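Long-range contact in GlcNAc Inducible Gene 2, GIG2 (Candida albicans, PDB 6AKZ), which binds a ferric ion and is probably an iron-dependent oxygenase of the DUF1479 family in the cupin clan: residues V32-L43 against I300-I308. Numbering follows the deposited sequence.
Sequences VKQVTASWKRLL and IDDYEIDLI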
loop_
_atom_site.group_PDB
_atom_site.type_symbol
_atom_site.label_atom_id
_atom_site.label_comp_id
_atom_site.label_asym_id
_atom_site.label_seq_id
_atom_site.Cartn_x
_atom_site.Cartn_y
_atom_site.Cartn_z
ATOM N N VAL A 32 25.850 -13.899 9.503
ATOM C CA VAL A 32 25.890 -12.829 10.464
ATOM C C VAL A 32 26.966 -11.801 10.158
ATOM O O VAL A 32 26.719 -10.598 10.329
ATOM C CB VAL A 32 26.033 -13.367 11.915
ATOM C CG1 VAL A 32 26.519 -12.298 12.875
ATOM C CG2 VAL A 32 24.702 -13.958 12.382
ATOM N N LYS A 33 28.128 -12.252 9.688
ATOM C CA LYS A 33 29.224 -11.337 9.397
ATOM C C LYS A 33 28.891 -10.457 8.214
ATOM O O LYS A 33 29.061 -9.275 8.280
ATOM C CB LYS A 33 30.541 -12.073 9.132
ATOM C CG LYS A 33 31.208 -12.586 10.398
ATOM C CD LYS A 33 32.675 -12.942 10.151
ATOM C CE LYS A 33 33.152 -14.121 11.002
ATOM N NZ LYS A 33 32.943 -13.858 12.460
ATOM N N GLN A 34 28.488 -11.091 7.118
ATOM C CA GLN A 34 27.956 -10.448 5.905
ATOM C C GLN A 34 26.790 -9.463 6.136
ATOM O O GLN A 34 26.755 -8.417 5.483
ATOM C CB GLN A 34 27.458 -11.533 4.958
ATOM C CG GLN A 34 28.542 -12.153 4.080
ATOM C CD GLN A 34 28.049 -13.416 3.366
ATOM O OE1 GLN A 34 26.988 -13.973 3.681
ATOM N NE2 GLN A 34 28.813 -13.853 2.379
ATOM N N VAL A 35 25.836 -9.838 6.973
ATOM C CA VAL A 35 24.730 -8.954 7.328
ATOM C C VAL A 35 25.252 -7.682 8.056
ATOM O O VAL A 35 24.931 -6.558 7.669
ATOM C CB VAL A 35 23.664 -9.628 8.189
ATOM C CG1 VAL A 35 22.647 -8.574 8.589
ATOM C CG2 VAL A 35 22.987 -10.781 7.401
ATOM N N THR A 36 26.056 -7.889 9.107
ATOM C CA THR A 36 26.759 -6.796 9.743
ATOM C C THR A 36 27.528 -5.903 8.770
ATOM O O THR A 36 27.377 -4.699 8.865
ATOM C CB THR A 36 27.705 -7.360 10.819
ATOM O OG1 THR A 36 26.921 -8.161 11.708
ATOM C CG2 THR A 36 28.377 -6.203 11.593
ATOM N N ALA A 37 28.315 -6.439 7.844
ATOM C CA ALA A 37 28.992 -5.577 6.902
ATOM C C ALA A 37 27.997 -4.784 6.076
ATOM O O ALA A 37 28.231 -3.595 5.820
ATOM C CB ALA A 37 29.903 -6.330 5.987
ATOM N N SER A 38 26.890 -5.451 5.726
ATOM C CA SER A 38 25.875 -4.863 4.830
ATOM C C SER A 38 25.160 -3.673 5.525
ATOM O O SER A 38 24.782 -2.709 4.845
ATOM C CB SER A 38 24.869 -5.930 4.371
ATOM O OG SER A 38 23.866 -6.197 5.346
ATOM N N TRP A 39 24.928 -3.801 6.828
ATOM C CA TRP A 39 24.351 -2.759 7.666
ATOM C C TRP A 39 25.213 -1.519 7.732
ATOM O O TRP A 39 24.725 -0.386 7.660
ATOM C CB TRP A 39 24.116 -3.263 9.084
ATOM C CG TRP A 39 23.652 -2.145 10.068
ATOM C CD1 TRP A 39 24.435 -1.424 10.947
ATOM C CD2 TRP A 39 22.308 -1.633 10.234
ATOM N NE1 TRP A 39 23.651 -0.537 11.669
ATOM C CE2 TRP A 39 22.351 -0.628 11.229
ATOM C CE3 TRP A 39 21.080 -1.901 9.613
ATOM C CZ2 TRP A 39 21.212 0.070 11.639
ATOM C CZ3 TRP A 39 19.949 -1.223 10.072
ATOM C CH2 TRP A 39 20.017 -0.249 11.047
ATOM N N LYS A 40 26.530 -1.729 7.824
ATOM C CA LYS A 40 27.456 -0.619 7.747
ATOM C C LYS A 40 27.485 0.092 6.369
ATOM O O LYS A 40 27.445 1.315 6.312
ATOM C CB LYS A 40 28.817 -1.156 8.139
ATOM C CG LYS A 40 28.821 -1.483 9.616
ATOM C CD LYS A 40 30.111 -2.168 10.003
ATOM C CE LYS A 40 29.989 -2.615 11.437
ATOM N NZ LYS A 40 31.268 -3.350 11.721
ATOM N N ARG A 41 27.560 -0.658 5.292
ATOM C CA ARG A 41 27.408 -0.110 3.915
ATOM C C ARG A 41 26.060 0.693 3.776
ATOM O O ARG A 41 26.017 1.747 3.141
ATOM C CB ARG A 41 27.377 -1.178 2.852
ATOM C CG ARG A 41 28.607 -2.077 2.769
ATOM C CD ARG A 41 28.696 -2.762 1.396
ATOM N NE ARG A 41 27.546 -3.649 1.154
ATOM C CZ ARG A 41 27.460 -4.912 1.527
ATOM N NH1 ARG A 41 28.475 -5.500 2.197
ATOM N NH2 ARG A 41 26.363 -5.601 1.238
ATOM N N LEU A 42 25.004 0.136 4.327
ATOM C CA LEU A 42 23.678 0.722 4.243
ATOM C C LEU A 42 23.622 2.143 4.862
ATOM O O LEU A 42 23.135 3.083 4.229
ATOM C CB LEU A 42 22.639 -0.169 4.898
ATOM C CG LEU A 42 21.226 0.419 4.988
ATOM C CD1 LEU A 42 20.656 0.619 3.560
ATOM C CD2 LEU A 42 20.336 -0.474 5.778
ATOM N N LEU A 43 24.126 2.268 6.084
ATOM C CA LEU A 43 24.158 3.524 6.748
ATOM C C LEU A 43 24.958 4.576 6.030
ATOM O O LEU A 43 24.511 5.734 5.968
ATOM C CB LEU A 43 24.637 3.353 8.192
ATOM C CG LEU A 43 23.771 2.606 9.184
ATOM C CD1 LEU A 43 24.386 2.738 10.569
ATOM C CD2 LEU A 43 22.298 3.024 9.243
ATOM N N ILE A 300 30.019 4.145 12.750
ATOM C CA ILE A 300 29.257 3.078 12.081
ATOM C C ILE A 300 29.977 1.735 12.242
ATOM O O ILE A 300 29.345 0.686 12.412
ATOM C CB ILE A 300 29.040 3.490 10.600
ATOM C CG1 ILE A 300 27.979 4.586 10.550
ATOM C CG2 ILE A 300 28.616 2.328 9.691
ATOM C CD1 ILE A 300 27.982 5.424 9.262
ATOM N N ASP A 301 31.303 1.744 12.268
ATOM C CA ASP A 301 32.017 0.489 12.417
ATOM C C ASP A 301 31.849 -0.183 13.805
ATOM O O ASP A 301 32.165 -1.358 13.948
ATOM C CB ASP A 301 33.468 0.629 12.000
ATOM C CG ASP A 301 34.132 -0.717 11.832
ATOM O OD1 ASP A 301 33.809 -1.444 10.849
ATOM O OD2 ASP A 301 34.953 -1.073 12.721
ATOM N N ASP A 302 31.222 0.489 14.770
ATOM C CA ASP A 302 30.962 -0.092 16.084
ATOM C C ASP A 302 29.587 -0.737 16.295
ATOM O O ASP A 302 29.325 -1.235 17.385
ATOM C CB ASP A 302 31.115 0.993 17.180
ATOM C CG ASP A 302 32.567 1.483 17.364
ATOM O OD1 ASP A 302 33.525 0.781 16.999
ATOM O OD2 ASP A 302 32.739 2.609 17.858
ATOM N N TYR A 303 28.668 -0.702 15.317
ATOM C CA TYR A 303 27.438 -1.541 15.409
ATOM C C TYR A 303 27.776 -3.026 15.518
ATOM O O TYR A 303 28.668 -3.493 14.844
ATOM C CB TYR A 303 26.527 -1.366 14.148
ATOM C CG TYR A 303 25.707 -0.122 14.205
ATOM C CD1 TYR A 303 24.481 -0.117 14.825
ATOM C CD2 TYR A 303 26.187 1.054 13.661
ATOM C CE1 TYR A 303 23.734 1.045 14.893
ATOM C CE2 TYR A 303 25.461 2.224 13.706
ATOM C CZ TYR A 303 24.246 2.224 14.280
ATOM O OH TYR A 303 23.561 3.429 14.336
ATOM N N GLU A 304 26.997 -3.747 16.303
ATOM C CA GLU A 304 27.085 -5.203 16.386
ATOM C C GLU A 304 25.700 -5.784 16.447
ATOM O O GLU A 304 24.833 -5.274 17.112
ATOM C CB GLU A 304 27.844 -5.631 17.660
ATOM C CG GLU A 304 29.317 -5.261 17.579
ATOM C CD GLU A 304 30.086 -5.643 18.828
ATOM O OE1 GLU A 304 29.941 -4.912 19.822
ATOM O OE2 GLU A 304 30.810 -6.668 18.804
ATOM N N ILE A 305 25.537 -6.928 15.820
ATOM C CA ILE A 305 24.242 -7.556 15.667
ATOM C C ILE A 305 23.678 -8.007 16.975
ATOM O O ILE A 305 24.439 -8.394 17.870
ATOM C CB ILE A 305 24.326 -8.715 14.645
ATOM C CG1 ILE A 305 22.927 -9.093 14.173
ATOM C CG2 ILE A 305 25.042 -9.919 15.251
ATOM C CD1 ILE A 305 22.935 -9.836 12.862
ATOM N N ASP A 306 22.372 -7.889 17.124
ATOM C CA ASP A 306 21.628 -8.369 18.260
ATOM C C ASP A 306 20.698 -9.492 17.763
ATOM O O ASP A 306 19.612 -9.215 17.207
ATOM C CB ASP A 306 20.748 -7.271 18.895
ATOM C CG ASP A 306 19.683 -7.846 19.865
ATOM O OD1 ASP A 306 19.975 -8.874 20.511
ATOM O OD2 ASP A 306 18.544 -7.317 19.966
ATOM N N LEU A 307 21.093 -10.746 18.021
ATOM C CA LEU A 307 20.281 -11.873 17.636
ATOM C C LEU A 307 19.482 -12.454 18.759
ATOM O O LEU A 307 18.828 -13.469 18.566
ATOM C CB LEU A 307 21.155 -12.919 16.980
ATOM C CG LEU A 307 21.662 -12.481 15.597
ATOM C CD1 LEU A 307 22.877 -13.301 15.250
ATOM C CD2 LEU A 307 20.655 -12.609 14.453
ATOM N N ILE A 308 19.438 -11.767 19.901
ATOM C CA ILE A 308 18.873 -12.345 21.116
ATOM C C ILE A 308 17.633 -11.636 21.630
ATOM O O ILE A 308 16.637 -12.310 21.835
ATOM C CB ILE A 308 19.918 -12.429 22.286
ATOM C CG1 ILE A 308 21.250 -13.052 21.824
ATOM C CG2 ILE A 308 19.337 -13.200 23.458
ATOM C CD1 ILE A 308 21.149 -14.408 21.137
#
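W39 and Y303 form a T-shaped (edge-to-face) pair where helix 32-56, in this cupin-clan protein, carries on one flank the loop that follows helix 278-287, away from the iron site. The evidence is a 68° angle between the ring planes and W39 NE1 lying 3.2 Å above the Y303 ring plane, over its centre. W39 CG stands opposite the backbone N (chi1 173°), which sends the indole from the helix toward the loop; F291 stacks on the same indole. The phenol is held at its far end too, since Y303 OH hydrogen-bonds D294.

Apolar contacts continue toward both ends. L43 CD1 meets the Y303 ring obliquely, 3.4 Å from Y303 CE2, and within the helix L43 CG lies over one face of the W39 indole, toward its rim. Toward the start of the helix, V32 divides its methyls: CG1 packs on I305 CG2 at 3.7 Å, and CG2 meets L307 CD1 tip to tip at 3.5 Å, a close approach for two methyl carbons.

The polar part rests on K40. Its aliphatic chain, extended beyond CG, runs alongside I300 in the opposite direction, with K40 CG 3.8 Å from I300 CG2. At its end the ammonium makes a salt bridge to D301: K40 NZ lies 3.3 Å from D301 OD1 and approaches it from above the carboxylate plane. The same K40 NZ also donates to D301 O at 3.1 Å, from 38° out of the carbonyl plane.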